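Local coordinates for protein siderophore biosynthesis lipase/esterase, putative (Aspergillus fumigatus, PDB 6GUP) that hydrolyses the ester bonds of the siderophore fusarinine C, releasing fusarinine and iron, but does not act on triacetylfusarinine C, at residues C128-L133 with D249-S254; M218-L221 with A225-P228; V280-A285 with D296-R301. All coordinates share one frame; numbering follows the deposited sequence.

Contact 1 (C128-L133 with D249-S254)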
# COMPACT_ATOMS: atom_id res chain seq x y z
N CYS A 128 11.89 -2.72 11.95
CA CYS A 128 11.90 -1.26 11.77
C CYS A 128 12.09 -0.50 13.08
O CYS A 128 12.76 0.53 13.11
CB CYS A 128 10.61 -0.79 11.09
SG CYS A 128 10.18 -1.69 9.58
N VAL A 129 11.50 -1.02 14.16
CA VAL A 129 11.61 -0.40 15.49
C VAL A 129 13.05 -0.46 16.01
O VAL A 129 13.61 0.57 16.40
CB VAL A 129 10.64 -1.06 16.51
CG1 VAL A 129 10.84 -0.49 17.92
CG2 VAL A 129 9.19 -0.87 16.08
N LEU A 130 13.64 -1.65 16.00
CA LEU A 130 15.03 -1.84 16.46
C LEU A 130 16.04 -1.13 15.55
O LEU A 130 17.03 -0.58 16.03
CB LEU A 130 15.38 -3.33 16.58
CG LEU A 130 16.78 -3.71 17.09
CD1 LEU A 130 17.13 -3.01 18.39
CD2 LEU A 130 16.88 -5.22 17.26
N HIS A 131 15.77 -1.13 14.24
CA HIS A 131 16.62 -0.44 13.26
C HIS A 131 16.55 1.08 13.45
O HIS A 131 17.57 1.77 13.36
CB HIS A 131 16.20 -0.83 11.84
CG HIS A 131 17.22 -0.52 10.79
ND1 HIS A 131 18.12 -1.47 10.34
CD2 HIS A 131 17.46 0.59 10.07
CE1 HIS A 131 18.88 -0.93 9.40
NE2 HIS A 131 18.50 0.32 9.22
N TYR A 132 15.35 1.60 13.71
CA TYR A 132 15.14 3.02 14.04
C TYR A 132 16.01 3.44 15.24
O TYR A 132 16.65 4.49 15.21
CB TYR A 132 13.66 3.30 14.34
CG TYR A 132 13.29 4.76 14.53
CD1 TYR A 132 13.48 5.39 15.76
CD2 TYR A 132 12.74 5.50 13.49
CE1 TYR A 132 13.14 6.73 15.94
CE2 TYR A 132 12.39 6.84 13.66
CZ TYR A 132 12.59 7.44 14.88
OH TYR A 132 12.26 8.77 15.06
N LEU A 133 16.02 2.61 16.28
CA LEU A 133 16.72 2.91 17.53
C LEU A 133 18.23 2.65 17.51
O LEU A 133 18.98 3.35 18.19
CB LEU A 133 16.10 2.12 18.69
CG LEU A 133 14.65 2.46 19.04
CD1 LEU A 133 14.12 1.47 20.07
CD2 LEU A 133 14.53 3.89 19.54
N ASP A 249 18.01 -8.19 7.92
CA ASP A 249 16.75 -8.70 8.46
C ASP A 249 16.93 -9.53 9.73
O ASP A 249 16.09 -9.49 10.63
CB ASP A 249 16.02 -9.56 7.42
CG ASP A 249 15.66 -8.79 6.16
OD1 ASP A 249 15.30 -7.59 6.27
OD2 ASP A 249 15.72 -9.38 5.07
N ASP A 250 18.04 -10.27 9.80
CA ASP A 250 18.27 -11.24 10.87
C ASP A 250 18.71 -10.56 12.18
O ASP A 250 19.87 -10.62 12.58
CB ASP A 250 19.28 -12.30 10.40
CG ASP A 250 19.33 -13.51 11.31
OD1 ASP A 250 18.34 -13.77 12.03
OD2 ASP A 250 20.36 -14.21 11.30
N LEU A 251 17.75 -9.91 12.83
CA LEU A 251 17.96 -9.22 14.11
C LEU A 251 17.57 -10.09 15.31
O LEU A 251 18.12 -9.91 16.40
CB LEU A 251 17.15 -7.92 14.15
CG LEU A 251 17.52 -6.84 13.12
CD1 LEU A 251 16.44 -5.78 13.04
CD2 LEU A 251 18.86 -6.21 13.46
N PHE A 252 16.65 -11.04 15.10
CA PHE A 252 15.98 -11.74 16.20
C PHE A 252 16.26 -13.25 16.28
O PHE A 252 15.54 -13.97 16.97
CB PHE A 252 14.47 -11.49 16.11
CG PHE A 252 14.10 -10.04 16.03
CD1 PHE A 252 14.52 -9.14 17.02
CD2 PHE A 252 13.32 -9.55 14.98
CE1 PHE A 252 14.18 -7.80 16.95
CE2 PHE A 252 12.99 -8.20 14.91
CZ PHE A 252 13.41 -7.33 15.89
N SER A 253 17.30 -13.74 15.59
CA SER A 253 17.68 -15.16 15.66
C SER A 253 18.27 -15.51 17.03
O SER A 253 19.03 -14.73 17.60
CB SER A 253 18.67 -15.55 14.56
OG SER A 253 17.98 -15.82 13.35
N SER A 254 17.91 -16.69 17.53
CA SER A 254 18.31 -17.14 18.86
C SER A 254 19.79 -17.52 19.00
O SER A 254 20.31 -17.55 20.11
CB SER A 254 17.44 -18.33 19.29
OG SER A 254 17.68 -19.47 18.49
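The F252 ring meets L130 at one of its carbons: the CD2 methyl of L130 comes obliquely onto CE1 at 3.7 Å. One face of the same ring is occupied by its own neighbour in sequence, the CB of L251, which stands 3.9 Å above the ring plane over its centre. The indole of W302 meets the ring too, with the two planes inclined at about 55°.

Nearly everything passing between 128-133 and 249-254 goes through a single methyl group. L130 CD2 also reaches L251 CB at 4.1 Å, and it therefore sits against both apolar residues of the loop. L130 gets there because its CG lies anti to the backbone N (chi1 -178°), extending the leucine from the helix, and it slides past L251 and F252 in the opposite sense to their own side chains. No hydrogen bond crosses, and the three touching residues, all buried, meet through apolar carbons alone. The backbones stay well apart, 8.3 Å between the CA atoms of L130 and L251. On the loop side, an inverse gamma turn centred on D250 leads into F252, with L251 as its last residue, closed by L251 N to D249 O at 2.8 Å.

Helix 125-134 starts at the last glycine of the GxSxG sequence of a probable nucleophile elbow, as in other alpha/beta-hydrolases, and F252 lies close to that elbow without touching it. The ring also packs on S126 and Q127 of this helix and on M162 of strand 159-163. C128, H131 and Y132 touch helix 86-108, and H131 NE2 hydrogen-bonds to D87 OD1, while V129 packs against strand 159-163.

Contact 2 (M218-L221 with A225-P228)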
# COMPACT_ATOMS: atom_id res chain seq x y z
N MET A 218 5.76 -21.00 -5.50
CA MET A 218 6.85 -21.69 -4.79
C MET A 218 7.19 -21.07 -3.43
O MET A 218 7.28 -21.79 -2.44
CB MET A 218 8.10 -21.74 -5.67
CG MET A 218 7.91 -22.56 -6.94
SD MET A 218 9.36 -22.55 -8.02
CE MET A 218 10.44 -23.70 -7.18
N THR A 219 7.39 -19.75 -3.39
CA THR A 219 7.85 -19.07 -2.17
C THR A 219 6.86 -19.14 -1.00
O THR A 219 7.27 -19.27 0.15
CB THR A 219 8.19 -17.58 -2.41
OG1 THR A 219 7.06 -16.91 -2.99
CG2 THR A 219 9.40 -17.43 -3.33
N SER A 220 5.57 -19.05 -1.31
CA SER A 220 4.51 -19.12 -0.28
C SER A 220 4.38 -20.48 0.42
O SER A 220 3.83 -20.54 1.52
CB SER A 220 3.16 -18.71 -0.87
OG SER A 220 3.14 -17.32 -1.07
N LEU A 221 4.89 -21.54 -0.20
CA LEU A 221 4.96 -22.86 0.44
C LEU A 221 5.96 -22.88 1.59
O LEU A 221 5.77 -23.62 2.56
CB LEU A 221 5.35 -23.94 -0.57
CG LEU A 221 4.44 -24.14 -1.78
CD1 LEU A 221 4.87 -25.39 -2.54
CD2 LEU A 221 2.97 -24.23 -1.38
N ALA A 225 5.09 -15.49 5.99
CA ALA A 225 4.62 -14.13 5.69
C ALA A 225 3.79 -14.06 4.40
O ALA A 225 2.90 -13.21 4.29
CB ALA A 225 5.80 -13.17 5.61
N HIS A 226 4.10 -14.94 3.44
CA HIS A 226 3.32 -15.08 2.20
C HIS A 226 3.34 -13.79 1.35
O HIS A 226 2.34 -13.41 0.75
CB HIS A 226 1.88 -15.52 2.52
CG HIS A 226 1.17 -16.18 1.37
ND1 HIS A 226 1.05 -15.60 0.13
CD2 HIS A 226 0.51 -17.36 1.30
CE1 HIS A 226 0.36 -16.40 -0.66
NE2 HIS A 226 0.03 -17.48 0.02
N THR A 227 4.50 -13.14 1.33
CA THR A 227 4.72 -11.92 0.54
C THR A 227 5.67 -12.29 -0.60
O THR A 227 6.47 -13.23 -0.46
CB THR A 227 5.26 -10.76 1.42
OG1 THR A 227 5.46 -9.58 0.63
CG2 THR A 227 6.57 -11.10 2.11
N PRO A 228 5.58 -11.59 -1.76
CA PRO A 228 6.49 -11.89 -2.87
C PRO A 228 7.96 -11.70 -2.51
O PRO A 228 8.28 -10.90 -1.62
CB PRO A 228 6.07 -10.88 -3.95
CG PRO A 228 5.35 -9.80 -3.21
CD PRO A 228 4.61 -10.55 -2.14
O HOH W 1 5.76 -16.04 -0.71
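S220 and H226 are joined first by a CH-pi contact. The CB of S220 lies over one face of the imidazole, 3.5 Å from the ring centroid and 12° off the ring normal, so the methylene looks almost straight down on the ring. With CG anti to the backbone N (chi1 -158°), the histidine turns its ring so that one face lies against the serine, although its CB sets out in another direction. The hydroxyl is over the same ring: S220 OG is 3.0 Å from H226 CE1 and lies above the imidazole rather than in its plane.

One water bridges the segments. It is 2.8 Å from T219 OG1 and 2.9 Å from S220 OG, and it donates to T227 O at 2.9 Å. Three groups thus grip it, two hydroxyls from the helix and one carbonyl from the loop.

Both segments belong to the largely helical region between strands 159-163 and 278-283 of this alpha/beta-hydrolase, a place where relatives commonly carry a lid or cap. Here the chain leaves helix 216-222 and doubles back towards helix 231-238, helped by the left-handed helical backbone of H226, and the S220 and H226 CA atoms come within 4.9 Å.

The side-chain hydroxyls have further partners: T219 OG1 bonds to P215 O just before the helix, and S220 OG makes a weak bond to L216 O, one turn earlier in its own helix. From the loop, T227 OG1 hydrogen-bonds to S80 OG, a residue far back in the sequence. The side chains of M218 and T219 rest on helix 185-205, where both of them touch L195.

Contact 3 (V280-A285 with D296-R301)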
# COMPACT_ATOMS: atom_id res chain seq x y z
N VAL A 280 9.17 -5.83 24.95
CA VAL A 280 9.03 -6.93 23.99
C VAL A 280 7.91 -7.86 24.46
O VAL A 280 7.93 -8.32 25.61
CB VAL A 280 10.35 -7.71 23.82
CG1 VAL A 280 10.18 -8.87 22.85
CG2 VAL A 280 11.45 -6.77 23.33
N LEU A 281 6.96 -8.14 23.58
CA LEU A 281 5.84 -9.05 23.87
C LEU A 281 5.92 -10.28 22.97
O LEU A 281 5.46 -10.25 21.82
CB LEU A 281 4.50 -8.33 23.67
CG LEU A 281 4.23 -7.10 24.53
CD1 LEU A 281 2.91 -6.46 24.12
CD2 LEU A 281 4.20 -7.44 26.01
N PHE A 282 6.53 -11.34 23.48
CA PHE A 282 6.55 -12.63 22.78
C PHE A 282 5.20 -13.32 22.86
O PHE A 282 4.43 -13.10 23.80
CB PHE A 282 7.61 -13.59 23.36
CG PHE A 282 8.99 -13.46 22.76
CD1 PHE A 282 9.25 -12.80 21.55
CD2 PHE A 282 10.06 -14.06 23.42
CE1 PHE A 282 10.53 -12.72 21.04
CE2 PHE A 282 11.35 -13.99 22.90
CZ PHE A 282 11.58 -13.32 21.72
N SER A 283 4.95 -14.19 21.89
CA SER A 283 3.76 -15.02 21.86
C SER A 283 4.15 -16.42 22.36
O SER A 283 5.06 -17.04 21.82
CB SER A 283 3.19 -15.07 20.45
OG SER A 283 2.59 -13.83 20.11
N GLY A 284 3.47 -16.88 23.42
CA GLY A 284 3.80 -18.15 24.07
C GLY A 284 3.59 -19.39 23.23
O GLY A 284 4.33 -20.37 23.36
N ALA A 285 2.57 -19.36 22.37
CA ALA A 285 2.30 -20.43 21.42
C ALA A 285 2.61 -19.98 19.98
O ALA A 285 1.87 -20.32 19.05
CB ALA A 285 0.84 -20.87 21.54
N ASP A 296 12.70 -17.80 26.80
CA ASP A 296 13.08 -17.12 28.04
C ASP A 296 14.55 -16.70 28.03
O ASP A 296 14.89 -15.59 28.44
CB ASP A 296 12.80 -18.01 29.25
CG ASP A 296 11.32 -18.28 29.45
OD1 ASP A 296 10.59 -17.33 29.77
OD2 ASP A 296 10.90 -19.44 29.28
N THR A 297 15.41 -17.61 27.58
CA THR A 297 16.83 -17.30 27.36
C THR A 297 16.98 -16.16 26.35
O THR A 297 17.78 -15.26 26.57
CB THR A 297 17.61 -18.54 26.86
OG1 THR A 297 17.45 -19.62 27.79
CG2 THR A 297 19.11 -18.24 26.71
N LEU A 298 16.20 -16.21 25.27
CA LEU A 298 16.27 -15.19 24.22
C LEU A 298 15.93 -13.78 24.74
O LEU A 298 16.64 -12.83 24.42
CB LEU A 298 15.34 -15.56 23.05
CG LEU A 298 15.39 -14.69 21.79
CD1 LEU A 298 16.81 -14.60 21.24
CD2 LEU A 298 14.45 -15.26 20.74
N LEU A 299 14.87 -13.67 25.54
CA LEU A 299 14.48 -12.38 26.14
C LEU A 299 15.51 -11.83 27.13
O LEU A 299 15.78 -10.63 27.15
CB LEU A 299 13.11 -12.46 26.84
CG LEU A 299 11.84 -12.46 25.97
CD1 LEU A 299 10.60 -12.49 26.86
CD2 LEU A 299 11.78 -11.27 25.03
N SER A 300 16.08 -12.71 27.96
CA SER A 300 17.11 -12.31 28.93
C SER A 300 18.40 -11.84 28.25
O SER A 300 19.04 -10.90 28.72
CB SER A 300 17.41 -13.45 29.91
OG SER A 300 17.84 -14.62 29.23
N ARG A 301 18.77 -12.50 27.15
CA ARG A 301 19.92 -12.08 26.35
C ARG A 301 19.69 -10.73 25.66
O ARG A 301 20.62 -9.92 25.57
CB ARG A 301 20.30 -13.16 25.34
CG ARG A 301 20.86 -14.41 25.99
CD ARG A 301 21.28 -15.45 24.96
NE ARG A 301 22.48 -15.01 24.26
CZ ARG A 301 22.64 -14.90 22.93
NH1 ARG A 301 21.67 -15.23 22.07
NH2 ARG A 301 23.81 -14.47 22.46
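F282 and L299 meet inside a beta-alpha-beta unit of the alpha/beta-hydrolase fold, formed by strand 278-283, helix 295-307 and strand 320-322. Segments 280-283 and 296-301 run nearly antiparallel, at 168° with axes 10.8 Å apart at closest approach, as expected for a helix leading the chain back between neighbouring parallel strands.

The F282 ring is the hub. Over one of its faces L299 places CD2, displaced from the centre toward the rim and making a CH-pi contact 3.8 Å from the centroid. L299 CG presses close as well, 3.5 Å from F282 CE2; with its CG anti to the carbonyl carbon (chi1 -76°), this leucine turns its branch point onto the ring. L298 behaves differently: its side chain crosses that of F282 at about a right angle, and its CD2 meets CZ obliquely at 3.6 Å. Two successive leucines therefore take hold of one phenylalanine, which also meets W302. V280 enlarges the apolar patch by laying CG1 against L299 CD2 at 3.6 Å, so that a single methyl touches both strand residues.

F282 lies near the probable Ser-His-Asp triad without touching it. Within the helix, S300 OG donates to T297 O at 2.7 Å, tilted 35° from the carbonyl plane, and that same oxygen also accepts R301 N.

Overall arrangement
Contacts 1 and 3 form a continuous buried body: their centres are about 14 Å apart, and L298 of helix 295-307 packs against the backbone of S254, while W302 meets both F252 and F282. Contact 2 stands apart, about 21 Å from contact 1 and about 26 Å from contact 3 between centres. Along the chain it is nested inside the long loop that contact 1 closes; contact 3 follows in series. Helix 125-134, the helical insertion and strand 278-283 thus come in order within one alpha/beta-hydrolase fold. Contacts 1 and 3 pack the core beside the probable catalytic elements, and contact 2 lies at the surface, in the largely helical region between strands 159-163 and 278-283.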